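Local coordinates for protein trichothecene 15-O-acetyltransferase TRI3 (PDB 3FOT) that transfers an acetyl group to the C-15 oxygen of trichothecene precursors such as 15-deacetylcalonectrin, a step in the biosynthesis of Fusarium mycotoxins including T-2 toxin, at residues Cys92-Ser97 against Ala104-Glu109; Gly41-Asn46 against Val96-Glu101; Pro302-Ser307 against Ala389-Lys394; Ala361-Glu366 against Lys395-Trp400; Asn61-Ser66 against Glu457-Val462. One frame throughout, in Å; residues are numbered along the deposited sequence.

Overall arrangement
The five contacts show how chemistry follows place in the fold. Interactions 1 and 2 share strand 95-97: the first is backbone pairing in a partly buried hairpin, the second an indole held by a carbonyl and a carboxylate, and they touch where Ala104 CB meets Trp98. Interactions 3 and 4 share helix 379-401 and meet through Ile393 and Ile365, yet one is a surface contact of a lysine on a phenylalanine and the other a buried seam of aromatic and aliphatic groups. Interaction 5 stands apart, its centre about 46 Å from that of interaction 4, and joins distant parts of the sequence where strand 53-61 ends beside the start of strand 457-469.

Interaction 1 (Cys92-Ser97 against Ala104-Glu109); sequences CACTVS and AIITYE
Ala93 CB meets the Tyr108 ring at its edge, near the ring plane, 4.0 Å from Tyr108 CE1. Cys94 approaches the same ring obliquely in a sulfur-aromatic contact, its SG 5.2 Å from the Tyr108 ring centroid. With CG anti to the backbone N (chi1 -179°), Tyr108 sets the root of its ring beside Cys94, and the hydroxyl at the far end is hydrogen-bonded to Glu225 and to Arg86. Two apolar touches continue on the side of the sheet that bears Val96 and Ile106. Cys94 CB lies 3.9 Å from Ile106 CG2, and Val96 CG2 rests on Ala104 CB. Behind these side chains is a beta hairpin, in which strand 95-97 forms the outer edge of a small antiparallel sheet and strand 105-109 lies one place further in. Thr95 with Thr107 and Ser97 with Ile105 are hydrogen-bonded pairs, and Val96 with Ile106 between them is a non-hydrogen-bonded pair. Each hydrogen-bonded pair exchanges two bonds, the shortest from Ile105 N to Ser97 O at 2.8 Å. On the face bearing Thr95, Ser97, Ile105 and Thr107, one water joins Ser97 OG and Thr107 OG1 and donates to Ile105 O at 2.8 Å. A second water links the residues before the first strand to Glu109: it donates a hydrogen bond to Ala93 O at 2.7 Å and accepts one from Glu109 N.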
# COMPACT_ATOMS: atom_id res chain seq x y z
N CYS A 92 -1.77 14.74 3.20
CA CYS A 92 -2.69 14.28 4.26
C CYS A 92 -3.99 15.09 4.37
O CYS A 92 -4.92 14.67 5.08
CB CYS A 92 -1.95 14.24 5.60
SG CYS A 92 -1.50 15.90 6.20
N ALA A 93 -4.07 16.24 3.68
CA ALA A 93 -5.33 17.00 3.63
C ALA A 93 -5.83 17.35 2.23
O ALA A 93 -6.71 18.23 2.08
CB ALA A 93 -5.22 18.27 4.48
N CYS A 94 -5.29 16.69 1.21
CA CYS A 94 -5.84 16.85 -0.14
C CYS A 94 -7.25 16.24 -0.16
O CYS A 94 -7.58 15.37 0.65
CB CYS A 94 -4.94 16.21 -1.20
SG CYS A 94 -3.34 17.02 -1.41
N THR A 95 -8.08 16.73 -1.09
CA THR A 95 -9.44 16.26 -1.24
C THR A 95 -9.67 15.87 -2.70
O THR A 95 -8.88 16.23 -3.58
CB THR A 95 -10.43 17.38 -0.84
OG1 THR A 95 -10.15 18.57 -1.60
CG2 THR A 95 -10.31 17.69 0.64
N VAL A 96 -10.76 15.17 -2.96
CA VAL A 96 -11.02 14.66 -4.28
C VAL A 96 -12.33 15.19 -4.81
O VAL A 96 -13.31 15.35 -4.05
CB VAL A 96 -11.05 13.12 -4.31
CG1 VAL A 96 -12.17 12.55 -3.45
CG2 VAL A 96 -11.19 12.61 -5.75
N SER A 97 -12.36 15.46 -6.11
CA SER A 97 -13.60 15.77 -6.81
C SER A 97 -13.56 15.17 -8.20
O SER A 97 -12.51 14.70 -8.67
CB SER A 97 -13.82 17.29 -6.94
OG SER A 97 -12.80 17.94 -7.67
N ALA A 104 -9.85 11.45 -11.58
CA ALA A 104 -10.20 12.30 -10.45
C ALA A 104 -9.41 13.60 -10.46
O ALA A 104 -8.34 13.70 -11.07
CB ALA A 104 -9.89 11.56 -9.16
N ILE A 105 -9.92 14.58 -9.72
CA ILE A 105 -9.20 15.84 -9.54
C ILE A 105 -8.75 15.94 -8.09
O ILE A 105 -9.52 15.70 -7.19
CB ILE A 105 -10.09 17.05 -9.90
CG1 ILE A 105 -10.57 16.95 -11.36
CG2 ILE A 105 -9.35 18.38 -9.62
CD1 ILE A 105 -11.81 17.87 -11.64
N ILE A 106 -7.47 16.23 -7.89
CA ILE A 106 -6.92 16.34 -6.54
C ILE A 106 -6.75 17.80 -6.18
O ILE A 106 -6.07 18.56 -6.91
CB ILE A 106 -5.54 15.63 -6.43
CG1 ILE A 106 -5.73 14.11 -6.62
CG2 ILE A 106 -4.84 15.97 -5.09
CD1 ILE A 106 -4.44 13.30 -6.79
N THR A 107 -7.32 18.21 -5.06
CA THR A 107 -7.23 19.62 -4.66
C THR A 107 -6.51 19.74 -3.31
O THR A 107 -6.71 18.89 -2.43
CB THR A 107 -8.64 20.23 -4.58
OG1 THR A 107 -9.21 20.25 -5.90
CG2 THR A 107 -8.59 21.65 -4.04
N TYR A 108 -5.67 20.76 -3.16
CA TYR A 108 -5.15 21.13 -1.85
C TYR A 108 -5.46 22.60 -1.56
O TYR A 108 -5.22 23.47 -2.42
CB TYR A 108 -3.64 20.89 -1.71
CG TYR A 108 -3.21 21.27 -0.32
CD1 TYR A 108 -3.52 20.44 0.76
CD2 TYR A 108 -2.59 22.51 -0.06
CE1 TYR A 108 -3.21 20.80 2.07
CE2 TYR A 108 -2.26 22.89 1.25
CZ TYR A 108 -2.58 22.02 2.31
OH TYR A 108 -2.28 22.37 3.60
N GLU A 109 -5.95 22.88 -0.36
CA GLU A 109 -6.15 24.27 0.08
C GLU A 109 -5.55 24.47 1.47
O GLU A 109 -5.80 23.69 2.39
CB GLU A 109 -7.64 24.63 0.06
CG GLU A 109 -7.97 26.05 0.54
CD GLU A 109 -9.46 26.34 0.60
OE1 GLU A 109 -10.28 25.40 0.71
OE2 GLU A 109 -9.82 27.53 0.54
O HOH W 1 -7.22 20.79 1.30
O HOH W 2 -10.67 18.02 -6.04

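Interaction 2 (Gly41-Asn46 against Val96-Glu101); sequences GLEEKN and VSWDDE
Glu43 and Trp98 stack flat, the carboxylate and indole planes only 4° apart. Glu43 CG sits 3.4 Å from Trp98 CD2, over the centre of one face, and CB of the same glutamate makes a CH-pi contact with the five-membered ring. Anti to the backbone N (chi1 -173°), CG is set over the ring; beyond it the extended chain brings Glu43 OE1 to 3.3 Å from Trp98 CB. Val96 CG2, two residues earlier in the same segment, covers the opposite face toward the rim. By hydrogen bonding, Trp98 NE1 reaches Gly41 O at 2.7 Å, with the oxygen close to the ring plane. The bond is made to the residue just before Leu42, the N-cap of the short helix 43-46, whose carbonyl oxygen accepts from both Lys45 N and Asn46 N. The side chain of Leu42 is about 10 Å from that of His414, which binds 15-deacetylcalonectrin. Van der Waals contact continues along the ring edge, where Asn46 CB approaches Trp98 CZ2 at 3.7 Å. Among charged and solvent-linked groups, Glu43 OE2 forms a salt bridge with Arg47, which may offset the charge stacked on the indole. A water donates to Glu43 OE1 at 2.6 Å and also to Asp99 O.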
# COMPACT_ATOMS: atom_id res chain seq x y z
N GLY A 41 -8.81 6.34 -8.09
CA GLY A 41 -9.70 7.50 -8.09
C GLY A 41 -11.01 7.37 -8.87
O GLY A 41 -11.86 8.25 -8.73
N LEU A 42 -11.20 6.31 -9.66
CA LEU A 42 -12.48 6.13 -10.39
C LEU A 42 -13.66 6.42 -9.47
O LEU A 42 -13.80 5.81 -8.41
CB LEU A 42 -12.64 4.74 -10.97
CG LEU A 42 -11.70 4.33 -12.09
CD1 LEU A 42 -11.87 2.83 -12.40
CD2 LEU A 42 -12.00 5.17 -13.32
N GLU A 43 -14.47 7.40 -9.86
CA GLU A 43 -15.52 7.89 -8.96
C GLU A 43 -16.38 6.79 -8.35
O GLU A 43 -16.58 6.76 -7.13
CB GLU A 43 -16.36 8.97 -9.65
CG GLU A 43 -17.34 9.62 -8.69
CD GLU A 43 -18.07 10.78 -9.27
OE1 GLU A 43 -17.89 11.09 -10.48
OE2 GLU A 43 -18.84 11.37 -8.51
N GLU A 44 -16.87 5.87 -9.18
CA GLU A 44 -17.77 4.80 -8.70
C GLU A 44 -17.11 3.81 -7.72
O GLU A 44 -17.81 3.10 -6.99
CB GLU A 44 -18.41 4.04 -9.89
CG GLU A 44 -17.46 3.25 -10.81
CD GLU A 44 -16.84 4.06 -11.95
OE1 GLU A 44 -16.89 5.32 -11.96
OE2 GLU A 44 -16.24 3.39 -12.84
N LYS A 45 -15.79 3.76 -7.73
CA LYS A 45 -15.02 2.90 -6.82
C LYS A 45 -14.51 3.66 -5.60
O LYS A 45 -14.62 3.18 -4.47
CB LYS A 45 -13.87 2.25 -7.57
CG LYS A 45 -14.31 1.45 -8.77
CD LYS A 45 -13.24 0.43 -9.06
CE LYS A 45 -13.29 -0.08 -10.48
NZ LYS A 45 -14.49 -0.91 -10.69
N ASN A 46 -13.97 4.85 -5.84
CA ASN A 46 -13.49 5.70 -4.75
C ASN A 46 -14.61 6.08 -3.77
O ASN A 46 -14.40 6.11 -2.55
CB ASN A 46 -12.79 6.94 -5.33
CG ASN A 46 -11.87 7.59 -4.33
OD1 ASN A 46 -12.31 8.46 -3.57
ND2 ASN A 46 -10.59 7.17 -4.30
N VAL A 96 -10.76 15.17 -2.96
CA VAL A 96 -11.02 14.66 -4.28
C VAL A 96 -12.33 15.19 -4.81
O VAL A 96 -13.31 15.35 -4.05
CB VAL A 96 -11.05 13.12 -4.31
CG1 VAL A 96 -12.17 12.55 -3.45
CG2 VAL A 96 -11.19 12.61 -5.75
N SER A 97 -12.36 15.46 -6.11
CA SER A 97 -13.60 15.77 -6.81
C SER A 97 -13.56 15.17 -8.20
O SER A 97 -12.51 14.70 -8.67
CB SER A 97 -13.82 17.29 -6.94
OG SER A 97 -12.80 17.94 -7.67
N TRP A 98 -14.71 15.20 -8.87
CA TRP A 98 -14.76 14.67 -10.20
C TRP A 98 -15.56 15.59 -11.09
O TRP A 98 -16.49 16.28 -10.64
CB TRP A 98 -15.45 13.31 -10.23
CG TRP A 98 -14.71 12.23 -9.53
CD1 TRP A 98 -13.77 11.39 -10.06
CD2 TRP A 98 -14.81 11.89 -8.14
NE1 TRP A 98 -13.30 10.52 -9.09
CE2 TRP A 98 -13.91 10.81 -7.91
CE3 TRP A 98 -15.59 12.37 -7.07
CZ2 TRP A 98 -13.77 10.20 -6.65
CZ3 TRP A 98 -15.44 11.77 -5.81
CH2 TRP A 98 -14.52 10.70 -5.61
N ASP A 99 -15.21 15.56 -12.37
CA ASP A 99 -16.19 15.98 -13.39
C ASP A 99 -16.62 14.76 -14.19
O ASP A 99 -16.74 13.66 -13.64
CB ASP A 99 -15.64 17.12 -14.27
CG ASP A 99 -14.30 16.80 -14.89
OD1 ASP A 99 -13.95 15.61 -15.10
OD2 ASP A 99 -13.60 17.76 -15.20
N ASP A 100 -16.86 14.92 -15.49
CA ASP A 100 -17.37 13.80 -16.26
C ASP A 100 -16.27 12.88 -16.78
O ASP A 100 -16.55 11.77 -17.27
CB ASP A 100 -18.30 14.30 -17.36
CG ASP A 100 -19.53 15.01 -16.79
OD1 ASP A 100 -20.18 14.47 -15.86
OD2 ASP A 100 -19.84 16.11 -17.25
N GLU A 101 -15.02 13.31 -16.65
CA GLU A 101 -13.88 12.51 -17.09
C GLU A 101 -13.60 11.38 -16.11
O GLU A 101 -14.05 11.41 -14.96
CB GLU A 101 -12.64 13.37 -17.27
CG GLU A 101 -12.82 14.57 -18.20
CD GLU A 101 -11.50 15.25 -18.53
OE1 GLU A 101 -10.43 14.64 -18.32
OE2 GLU A 101 -11.55 16.41 -19.03
O HOH W 3 -16.26 10.72 -12.84
O HOH W 4 -19.09 13.21 -11.51

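Interaction 3 (Pro302-Ser307 against Ala389-Lys394); sequences PGFTIS and ACRNIK
Lys394 lies across Phe304 at about a right angle, and this pair makes the tight half of the contact. Its CD sits over one face of the ring, 3.4 Å from Phe304 CZ and displaced toward the rim, in a CH-pi contact. The lysine is extended as far as CE, with CG anti to the backbone N (chi1 176°), and only at the last torsion does it bend (chi4 55°), turning NZ to Gly303 O at 2.8 Å. That donor comes in from above the carbonyl plane, with a C=O...N angle of 105°. NZ is also above the phenyl ring, but at 5.4 Å from the Phe304 centroid any cation-pi attraction is weak at most. Gly303 has positive phi and no side chain, and the ammonium group comes up close against it. The ring edge is met in plane by a helix carbonyl, Cys390 O at 3.5 Å from Phe304 CE1, and that oxygen already accepts from Lys394 N in the helix. The outer side is looser. There Arg391, an exposed residue, brings NH1 only to 3.8 Å from Phe304 CZ, its guanidinium nearly perpendicular to the ring. Together these side chains join the loop leading into helix 306-321 to helix 379-401. Phe304 also touches Val296 of helix 286-299, while Ile393, one residue before the lysine, packs on His308 and Gln311 and on strand 358-365.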
# COMPACT_ATOMS: atom_id res chain seq x y z
N PRO A 302 22.99 -12.85 -5.31
CA PRO A 302 22.70 -11.42 -5.42
C PRO A 302 21.62 -11.11 -6.45
O PRO A 302 21.56 -11.74 -7.52
CB PRO A 302 24.05 -10.82 -5.86
CG PRO A 302 25.07 -11.81 -5.43
CD PRO A 302 24.40 -13.15 -5.62
N GLY A 303 20.76 -10.15 -6.13
CA GLY A 303 19.71 -9.75 -7.03
C GLY A 303 18.44 -10.56 -6.83
O GLY A 303 17.38 -10.17 -7.32
N PHE A 304 18.54 -11.68 -6.12
CA PHE A 304 17.34 -12.45 -5.75
C PHE A 304 16.84 -12.14 -4.34
O PHE A 304 17.63 -11.87 -3.42
CB PHE A 304 17.59 -13.94 -5.88
CG PHE A 304 17.66 -14.41 -7.29
CD1 PHE A 304 16.50 -14.71 -7.99
CD2 PHE A 304 18.89 -14.55 -7.92
CE1 PHE A 304 16.56 -15.17 -9.31
CE2 PHE A 304 18.97 -15.00 -9.22
CZ PHE A 304 17.80 -15.31 -9.92
N THR A 305 15.51 -12.18 -4.16
CA THR A 305 14.95 -11.78 -2.89
C THR A 305 13.84 -12.72 -2.47
O THR A 305 13.31 -13.51 -3.26
CB THR A 305 14.30 -10.39 -2.97
OG1 THR A 305 13.16 -10.48 -3.83
CG2 THR A 305 15.29 -9.31 -3.51
N ILE A 306 13.46 -12.60 -1.21
CA ILE A 306 12.30 -13.30 -0.70
C ILE A 306 11.03 -12.92 -1.46
O ILE A 306 10.10 -13.72 -1.54
CB ILE A 306 12.17 -13.08 0.83
CG1 ILE A 306 11.11 -13.97 1.45
CG2 ILE A 306 11.97 -11.60 1.18
CD1 ILE A 306 11.20 -14.07 3.00
N SER A 307 10.97 -11.72 -2.04
CA SER A 307 9.82 -11.35 -2.88
C SER A 307 9.72 -12.22 -4.16
O SER A 307 8.62 -12.63 -4.57
CB SER A 307 9.91 -9.88 -3.29
OG SER A 307 9.57 -9.05 -2.21
N ALA A 389 11.39 -21.09 -11.18
CA ALA A 389 10.40 -20.03 -11.18
C ALA A 389 11.02 -18.68 -10.80
O ALA A 389 10.78 -17.68 -11.48
CB ALA A 389 9.25 -20.37 -10.29
N CYS A 390 11.83 -18.65 -9.74
CA CYS A 390 12.54 -17.41 -9.34
C CYS A 390 13.38 -16.83 -10.47
O CYS A 390 13.41 -15.62 -10.66
CB CYS A 390 13.44 -17.62 -8.14
SG CYS A 390 12.56 -17.88 -6.58
N ARG A 391 14.09 -17.68 -11.20
CA ARG A 391 14.93 -17.19 -12.30
C ARG A 391 14.09 -16.61 -13.44
O ARG A 391 14.46 -15.57 -14.00
CB ARG A 391 15.87 -18.30 -12.81
CG ARG A 391 16.83 -18.82 -11.75
CD ARG A 391 17.97 -19.70 -12.33
NE ARG A 391 18.80 -20.27 -11.26
CZ ARG A 391 19.72 -19.59 -10.58
NH1 ARG A 391 19.95 -18.30 -10.85
NH2 ARG A 391 20.43 -20.19 -9.62
N ASN A 392 12.96 -17.25 -13.75
CA ASN A 392 11.94 -16.75 -14.69
C ASN A 392 11.38 -15.40 -14.23
O ASN A 392 11.25 -14.44 -15.01
CB ASN A 392 10.76 -17.73 -14.83
CG ASN A 392 11.01 -18.87 -15.83
OD1 ASN A 392 10.62 -18.77 -16.98
ND2 ASN A 392 11.60 -19.96 -15.38
N ILE A 393 11.02 -15.31 -12.95
CA ILE A 393 10.50 -14.07 -12.36
C ILE A 393 11.52 -12.92 -12.46
O ILE A 393 11.19 -11.83 -12.95
CB ILE A 393 10.05 -14.29 -10.90
CG1 ILE A 393 8.87 -15.25 -10.87
CG2 ILE A 393 9.67 -12.94 -10.18
CD1 ILE A 393 8.77 -16.06 -9.57
N LYS A 394 12.74 -13.17 -12.02
CA LYS A 394 13.75 -12.11 -12.03
C LYS A 394 14.05 -11.66 -13.46
O LYS A 394 14.15 -10.46 -13.71
CB LYS A 394 15.02 -12.56 -11.32
CG LYS A 394 16.16 -11.55 -11.36
CD LYS A 394 17.33 -12.04 -10.54
CE LYS A 394 18.45 -11.01 -10.48
NZ LYS A 394 17.96 -9.68 -9.98

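Interaction 4 (Ala361-Glu366 against Lys395-Trp400); sequences AVVRIE and KSYRQW
Ser396 OG is gripped from two sides: Arg364 N donates to it at 2.9 Å with an N-H...O angle of 157°, and the hydroxyl is itself hydrogen-bonded to the carbonyl oxygen of Asn392, one turn back in the helix. With OG beside its own backbone N (chi1 -66°), the serine links helix and strand while its CB packs 3.6 Å from Val362 O. Four residues further on, Trp400 lays one ring face on the strand. Ala361 CA and Val362 N both lie over that face, offset toward the rim, and Val362 CG2 comes to 3.5 Å from Trp400 CZ2. Trp400 NE1 donates a hydrogen bond to a water at 2.8 Å, which lies in the ring plane and in turn donates to Val362 O at 2.6 Å. Segments 361-365 and 395-400 run 150° apart, their axes 7.1 Å from each other at the closest; they belong to strand 358-365 of a two-stranded antiparallel sheet and to helix 379-401. In this acetyltransferase of the BAHD superfamily, one end of the seam approaches the substrate site: the side chain of Ala361 is about 9 Å from that of substrate-binding His414. Tyr397, next after Ser396, receives Ala361 CB and Val363 CG2 on its ring, both obliquely, Val363 CG2 3.5 Å from Tyr397 CE1, and its OH is hydrogen-bonded to Thr337 of the partner strand 333-340. Lys251 of helix 246-264 makes a cation-pi contact with Trp400.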
# COMPACT_ATOMS: atom_id res chain seq x y z
N ALA A 361 5.13 -3.85 -14.55
CA ALA A 361 5.99 -4.85 -15.21
C ALA A 361 5.13 -6.07 -15.47
O ALA A 361 4.03 -6.18 -14.93
CB ALA A 361 7.20 -5.23 -14.31
N VAL A 362 5.60 -6.99 -16.30
CA VAL A 362 4.84 -8.19 -16.56
C VAL A 362 5.72 -9.38 -16.20
O VAL A 362 6.78 -9.59 -16.79
CB VAL A 362 4.33 -8.31 -18.03
CG1 VAL A 362 3.52 -9.58 -18.21
CG2 VAL A 362 3.47 -7.10 -18.41
N VAL A 363 5.30 -10.12 -15.18
CA VAL A 363 5.93 -11.39 -14.82
C VAL A 363 5.44 -12.48 -15.79
O VAL A 363 4.24 -12.61 -16.02
CB VAL A 363 5.58 -11.76 -13.37
CG1 VAL A 363 6.08 -13.17 -12.99
CG2 VAL A 363 6.17 -10.73 -12.44
N ARG A 364 6.38 -13.27 -16.31
CA ARG A 364 6.07 -14.36 -17.22
C ARG A 364 6.81 -15.61 -16.82
O ARG A 364 8.03 -15.58 -16.62
CB ARG A 364 6.46 -13.99 -18.65
CG ARG A 364 5.67 -12.88 -19.26
CD ARG A 364 6.19 -12.57 -20.67
NE ARG A 364 6.56 -13.80 -21.39
CZ ARG A 364 5.76 -14.48 -22.21
NH1 ARG A 364 4.52 -14.06 -22.46
NH2 ARG A 364 6.21 -15.58 -22.79
N ILE A 365 6.07 -16.71 -16.68
CA ILE A 365 6.70 -18.00 -16.41
C ILE A 365 6.12 -19.00 -17.41
O ILE A 365 4.92 -19.25 -17.41
CB ILE A 365 6.48 -18.50 -14.95
CG1 ILE A 365 6.97 -17.47 -13.91
CG2 ILE A 365 7.14 -19.90 -14.76
CD1 ILE A 365 6.38 -17.64 -12.53
N GLU A 366 6.97 -19.52 -18.30
CA GLU A 366 6.57 -20.55 -19.25
C GLU A 366 6.96 -21.91 -18.70
O GLU A 366 7.61 -22.00 -17.65
CB GLU A 366 7.25 -20.34 -20.61
CG GLU A 366 7.15 -18.94 -21.22
CD GLU A 366 8.05 -18.81 -22.44
OE1 GLU A 366 8.51 -17.69 -22.73
OE2 GLU A 366 8.31 -19.84 -23.12
N LYS A 395 14.16 -12.62 -14.38
CA LYS A 395 14.41 -12.33 -15.80
C LYS A 395 13.29 -11.47 -16.39
O LYS A 395 13.58 -10.49 -17.09
CB LYS A 395 14.62 -13.63 -16.59
CG LYS A 395 14.57 -13.49 -18.11
N SER A 396 12.03 -11.81 -16.09
CA SER A 396 10.86 -11.01 -16.46
C SER A 396 10.97 -9.57 -16.00
O SER A 396 10.76 -8.64 -16.79
CB SER A 396 9.57 -11.58 -15.84
OG SER A 396 9.24 -12.84 -16.35
N TYR A 397 11.23 -9.39 -14.71
CA TYR A 397 11.32 -8.05 -14.15
C TYR A 397 12.38 -7.24 -14.88
O TYR A 397 12.14 -6.09 -15.25
CB TYR A 397 11.56 -8.10 -12.63
CG TYR A 397 10.26 -8.17 -11.86
CD1 TYR A 397 9.93 -9.30 -11.11
CD2 TYR A 397 9.35 -7.12 -11.91
CE1 TYR A 397 8.72 -9.36 -10.40
CE2 TYR A 397 8.15 -7.17 -11.22
CZ TYR A 397 7.84 -8.29 -10.47
OH TYR A 397 6.64 -8.30 -9.80
N ARG A 398 13.52 -7.88 -15.16
CA ARG A 398 14.62 -7.26 -15.91
C ARG A 398 14.17 -6.61 -17.24
O ARG A 398 14.58 -5.50 -17.55
CB ARG A 398 15.75 -8.27 -16.15
CG ARG A 398 17.13 -7.68 -16.28
N GLN A 399 13.29 -7.28 -17.98
CA GLN A 399 12.77 -6.75 -19.24
C GLN A 399 12.03 -5.44 -19.05
O GLN A 399 11.81 -4.69 -20.00
CB GLN A 399 11.81 -7.75 -19.91
N TRP A 400 11.62 -5.16 -17.82
CA TRP A 400 10.82 -3.98 -17.57
C TRP A 400 11.63 -2.96 -16.80
O TRP A 400 11.72 -1.81 -17.21
CB TRP A 400 9.52 -4.36 -16.86
CG TRP A 400 8.65 -5.22 -17.76
CD1 TRP A 400 8.69 -6.58 -17.89
CD2 TRP A 400 7.66 -4.75 -18.68
NE1 TRP A 400 7.78 -6.99 -18.83
CE2 TRP A 400 7.14 -5.89 -19.35
CE3 TRP A 400 7.17 -3.49 -19.02
CZ2 TRP A 400 6.15 -5.79 -20.33
CZ3 TRP A 400 6.19 -3.39 -19.99
CH2 TRP A 400 5.68 -4.53 -20.64
O HOH W 5 7.49 -9.75 -19.30

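Interaction 5 (Asn61-Ser66 against Glu457-Val462); sequences NIAPAS and ENVLSV
Ile62 reaches over the neighbouring strand with its CD1, 3.4 Å from Asn458 CB and 4.0 Å from Ser461 CB. Its CG1 stands between the backbone N and the carbonyl carbon (chi1 57°), on the side where Ser461 N lies 3.8 Å away. The strand it covers carries a classic beta bulge: Val459 and Leu460 both face Ile450 of strand 449-452. The bulge lies where strand 53-61 ends beside strand 457-469, its antiparallel neighbour in a mixed sheet, and Asn61 with Leu460 is the last pair, a non-hydrogen-bonded one. Leu460 curls CD2 back to 3.8 Å from Asn61 CA. Beyond that pair the chain leaves the strand through an Asx turn, in which Asn61 OD1 accepts from Ala63 N at 3.0 Å. The turn directs that N-H to the side chain, while Val459 O takes the N-H of Ile62 at 2.9 Å, the donor tilted 35° from the carbonyl plane. Ala63 then lies against the bulge, CB touching Val459 CG1 at 3.9 Å. Pro64 follows with its CD near Asn458 O, and the same oxygen receives an almost straight CA-H...O contact from Ala63 CA, with an angle of 171° at the hydrogen.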
# COMPACT_ATOMS: atom_id res chain seq x y z
N ASN A 61 2.88 0.06 25.57
CA ASN A 61 3.35 1.08 26.47
C ASN A 61 4.61 0.60 27.19
O ASN A 61 4.54 -0.27 28.08
CB ASN A 61 2.26 1.46 27.49
CG ASN A 61 2.76 2.49 28.49
OD1 ASN A 61 3.86 3.03 28.34
ND2 ASN A 61 1.92 2.82 29.48
N ILE A 62 5.76 1.12 26.78
CA ILE A 62 7.03 0.76 27.43
C ILE A 62 7.66 1.96 28.12
O ILE A 62 8.85 1.96 28.46
CB ILE A 62 8.04 0.10 26.47
CG1 ILE A 62 8.35 1.00 25.27
CG2 ILE A 62 7.52 -1.27 26.05
CD1 ILE A 62 9.69 0.66 24.59
N ALA A 63 6.85 2.99 28.33
CA ALA A 63 7.32 4.24 28.85
C ALA A 63 7.81 4.14 30.31
O ALA A 63 7.43 3.20 31.03
CB ALA A 63 6.21 5.28 28.74
N PRO A 64 8.63 5.13 30.73
CA PRO A 64 8.99 5.23 32.14
C PRO A 64 7.69 5.30 32.94
O PRO A 64 6.70 5.85 32.45
CB PRO A 64 9.72 6.58 32.24
CG PRO A 64 10.16 6.93 30.85
CD PRO A 64 9.19 6.22 29.91
N ALA A 65 7.69 4.76 34.15
CA ALA A 65 6.46 4.73 34.96
C ALA A 65 5.85 6.12 35.17
O ALA A 65 4.62 6.27 35.26
CB ALA A 65 6.75 4.07 36.30
N SER A 66 6.71 7.13 35.22
CA SER A 66 6.29 8.52 35.43
C SER A 66 5.66 9.20 34.19
O SER A 66 5.29 10.38 34.26
CB SER A 66 7.48 9.33 35.92
OG SER A 66 8.46 9.45 34.91
N GLU A 457 13.90 8.85 25.63
CA GLU A 457 13.25 7.70 26.29
C GLU A 457 12.20 7.06 25.39
O GLU A 457 11.38 7.75 24.79
CB GLU A 457 12.59 8.14 27.60
CG GLU A 457 13.57 8.56 28.69
CD GLU A 457 12.87 9.20 29.88
OE1 GLU A 457 12.11 10.17 29.67
OE2 GLU A 457 13.08 8.71 31.01
N ASN A 458 12.23 5.73 25.33
CA ASN A 458 11.19 5.01 24.59
C ASN A 458 9.90 5.15 25.35
O ASN A 458 9.89 5.09 26.60
CB ASN A 458 11.55 3.52 24.48
CG ASN A 458 12.64 3.25 23.50
OD1 ASN A 458 12.87 4.01 22.56
ND2 ASN A 458 13.34 2.13 23.71
N VAL A 459 8.82 5.34 24.61
CA VAL A 459 7.51 5.51 25.18
C VAL A 459 6.56 4.42 24.66
O VAL A 459 5.92 3.74 25.46
CB VAL A 459 6.96 6.92 24.86
CG1 VAL A 459 5.53 7.03 25.30
CG2 VAL A 459 7.84 8.02 25.57
N LEU A 460 6.49 4.25 23.35
CA LEU A 460 5.65 3.18 22.77
C LEU A 460 6.47 2.33 21.83
O LEU A 460 7.18 2.85 20.99
CB LEU A 460 4.42 3.77 22.05
CG LEU A 460 3.40 4.41 23.00
CD1 LEU A 460 2.56 5.46 22.24
CD2 LEU A 460 2.50 3.37 23.58
N SER A 461 6.40 1.02 22.02
CA SER A 461 7.11 0.09 21.13
C SER A 461 6.19 -0.25 19.98
O SER A 461 5.01 -0.58 20.21
CB SER A 461 7.45 -1.20 21.87
OG SER A 461 8.22 -2.02 21.00
N VAL A 462 6.69 -0.15 18.75
CA VAL A 462 5.85 -0.52 17.59
C VAL A 462 6.07 -2.01 17.36
O VAL A 462 7.11 -2.40 16.80
CB VAL A 462 6.17 0.31 16.32
CG1 VAL A 462 5.20 -0.04 15.19
CG2 VAL A 462 6.11 1.83 16.61